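Local coordinates for protein PadR family transcriptional regulator (Streptococcus pneumoniae, PDB 5ZQH) that regulates transcription as a PadR-family factor, probably by binding operator DNA as a dimer through its winged helix-turn-helix domains, at the interface of chains A and B. Residues are numbered along the deposited sequence; one frame, centred on the assembly and turned at random. Chains: chain A/B, PadR family transcriptional regulator.

The interface of chains A and B. Residues chain A 8, 12, 36, 87, 90; chain B 4, 93-94, 97, 100.
B:Val97 of the C-terminal helix 77-101 plugs its forked side chain into chain A, with one methyl against two tryptophans and the other against the N-terminal helix 3-19. Its CG1, anti to the backbone N (chi1 165°), lies over one face of A:Trp90, 3.6 Å from the centroid of the five-membered ring, a CH-pi contact displaced toward the rim of the indole. The same methyl meets the six-membered ring of A:Trp87 tip to tip, CG1 to CZ3 3.3 Å, so that the methyl sits in the corner formed by the two indoles. The second branch, CG2, turns away to A:Val8, 3.6 Å from its CG1, and also touches the sulfur of A:Cys12.

A:Trp90 comes second in buried surface, with 50 Å² against 64 Å² for B:Val97. CG is anti to its own backbone N (chi1 -180°), which carries the indole out to the partner helix. There the benzo carbon CZ2 rests on the backbone of B:Ser94, 3.6 Å from CA, with the serine hydroxyl OG alongside. At the indole edge, in the ring plane, CD1 of B:Leu4 comes up to CE3 at 3.9 Å, its side chain crossing that of the tryptophan at about a right angle.

One turn beyond B:Val97, B:Ile100 sends its CD1 methyl to A:Cys12 SG at 3.5 Å and meets the ring edge of A:Phe36 in plane. B:Leu93, a turn earlier on the same face, straddles A:Val8: CD1 takes the CG2 methyl, while CD2 lies 3.8 Å from CG1 and reaches on toward the phenylalanine.

No polar atoms bond across this patch, so the two chains are joined here by shape and apolar burial. The two-fold axis repeats the patch with the chains exchanged. Such pairing of terminal helices is typical of PadR dimers, and it likely sets the spacing of the two winged helix-turn-helix domains for DNA binding.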
loop_
_atom_site.group_PDB
_atom_site.type_symbol
_atom_site.label_atom_id
_atom_site.label_comp_id
_atom_site.label_asym_id
_atom_site.label_seq_id
_atom_site.Cartn_x
_atom_site.Cartn_y
_atom_site.Cartn_z
ATOM N N VAL A 8 -3.692 2.709 0.261
ATOM C CA VAL A 8 -3.711 4.174 0.152
ATOM C C VAL A 8 -5.139 4.740 0.235
ATOM O O VAL A 8 -5.393 5.607 1.093
ATOM C CB VAL A 8 -2.908 4.705 -1.069
ATOM C CG1 VAL A 8 -3.168 6.187 -1.309
ATOM C CG2 VAL A 8 -1.418 4.472 -0.862
ATOM N N CYS A 12 -6.733 7.223 2.986
ATOM C CA CYS A 12 -7.274 8.493 2.460
ATOM C C CYS A 12 -8.766 8.692 2.750
ATOM O O CYS A 12 -9.157 9.765 3.205
ATOM C CB CYS A 12 -6.969 8.662 0.962
ATOM S SG CYS A 12 -5.214 8.921 0.592
ATOM N N PHE A 36 -7.798 11.142 -7.706
ATOM C CA PHE A 36 -8.383 9.859 -8.079
ATOM C C PHE A 36 -9.423 10.041 -9.204
ATOM O O PHE A 36 -10.622 9.801 -9.028
ATOM C CB PHE A 36 -8.961 9.151 -6.838
ATOM C CG PHE A 36 -7.938 8.866 -5.761
ATOM C CD1 PHE A 36 -7.184 7.688 -5.786
ATOM C CD2 PHE A 36 -7.723 9.772 -4.714
ATOM C CE1 PHE A 36 -6.239 7.424 -4.796
ATOM C CE2 PHE A 36 -6.782 9.513 -3.726
ATOM C CZ PHE A 36 -6.041 8.337 -3.764
ATOM N N TRP A 87 -1.040 7.340 9.012
ATOM C CA TRP A 87 -0.094 8.447 8.832
ATOM C C TRP A 87 1.307 8.154 9.346
ATOM O O TRP A 87 2.286 8.612 8.756
ATOM C CB TRP A 87 -0.624 9.763 9.409
ATOM C CG TRP A 87 -1.735 10.364 8.588
ATOM C CD1 TRP A 87 -2.986 10.696 9.024
ATOM C CD2 TRP A 87 -1.700 10.690 7.187
ATOM N NE1 TRP A 87 -3.729 11.218 7.992
ATOM C CE2 TRP A 87 -2.968 11.225 6.853
ATOM C CE3 TRP A 87 -0.719 10.591 6.187
ATOM C CZ2 TRP A 87 -3.287 11.656 5.556
ATOM C CZ3 TRP A 87 -1.034 11.023 4.895
ATOM C CH2 TRP A 87 -2.310 11.551 4.594
ATOM N N TRP A 90 2.555 5.624 6.739
ATOM C CA TRP A 90 2.859 6.330 5.496
ATOM C C TRP A 90 4.188 7.093 5.583
ATOM O O TRP A 90 5.004 7.001 4.660
ATOM C CB TRP A 90 1.719 7.257 5.044
ATOM C CG TRP A 90 2.062 7.951 3.769
ATOM C CD1 TRP A 90 2.494 9.247 3.625
ATOM C CD2 TRP A 90 2.067 7.378 2.457
ATOM N NE1 TRP A 90 2.742 9.520 2.299
ATOM C CE2 TRP A 90 2.490 8.394 1.558
ATOM C CE3 TRP A 90 1.744 6.110 1.947
ATOM C CZ2 TRP A 90 2.598 8.178 0.177
ATOM C CZ3 TRP A 90 1.847 5.895 0.572
ATOM C CH2 TRP A 90 2.275 6.930 -0.298
ATOM N N LEU B 4 -1.339 -1.720 2.732
ATOM C CA LEU B 4 -0.299 -0.748 2.391
ATOM C C LEU B 4 1.108 -1.328 2.572
ATOM O O LEU B 4 1.931 -1.249 1.653
ATOM C CB LEU B 4 -0.472 0.555 3.194
ATOM C CG LEU B 4 0.634 1.623 3.219
ATOM C CD1 LEU B 4 0.893 2.263 1.858
ATOM C CD2 LEU B 4 0.309 2.683 4.262
ATOM N N LEU B 93 0.675 8.054 -6.068
ATOM C CA LEU B 93 -0.011 8.032 -4.775
ATOM C C LEU B 93 0.629 8.952 -3.729
ATOM O O LEU B 93 -0.082 9.506 -2.890
ATOM C CB LEU B 93 -0.178 6.595 -4.249
ATOM C CG LEU B 93 -1.069 5.637 -5.064
ATOM C CD1 LEU B 93 -0.887 4.197 -4.601
ATOM C CD2 LEU B 93 -2.541 6.032 -5.023
ATOM N N SER B 94 1.951 9.135 -3.806
ATOM C CA SER B 94 2.679 10.059 -2.922
ATOM C C SER B 94 2.178 11.500 -3.035
ATOM O O SER B 94 1.907 12.128 -2.010
ATOM C CB SER B 94 4.194 9.996 -3.163
ATOM O OG SER B 94 4.699 8.695 -2.911
ATOM N N VAL B 97 -1.517 11.749 -1.740
ATOM C CA VAL B 97 -1.545 11.664 -0.276
ATOM C C VAL B 97 -1.092 12.985 0.358
ATOM O O VAL B 97 -1.727 13.461 1.308
ATOM C CB VAL B 97 -0.742 10.433 0.246
ATOM C CG1 VAL B 97 -0.439 10.523 1.735
ATOM C CG2 VAL B 97 -1.507 9.149 -0.025
ATOM N N ILE B 100 -3.942 15.510 0.146
ATOM C CA ILE B 100 -5.010 15.208 1.116
ATOM C C ILE B 100 -4.593 15.601 2.542
ATOM O O ILE B 100 -5.374 16.224 3.277
ATOM C CB ILE B 100 -5.437 13.717 1.030
ATOM C CG1 ILE B 100 -6.105 13.447 -0.325
ATOM C CG2 ILE B 100 -6.380 13.330 2.170
ATOM C CD1 ILE B 100 -6.040 12.013 -0.809
#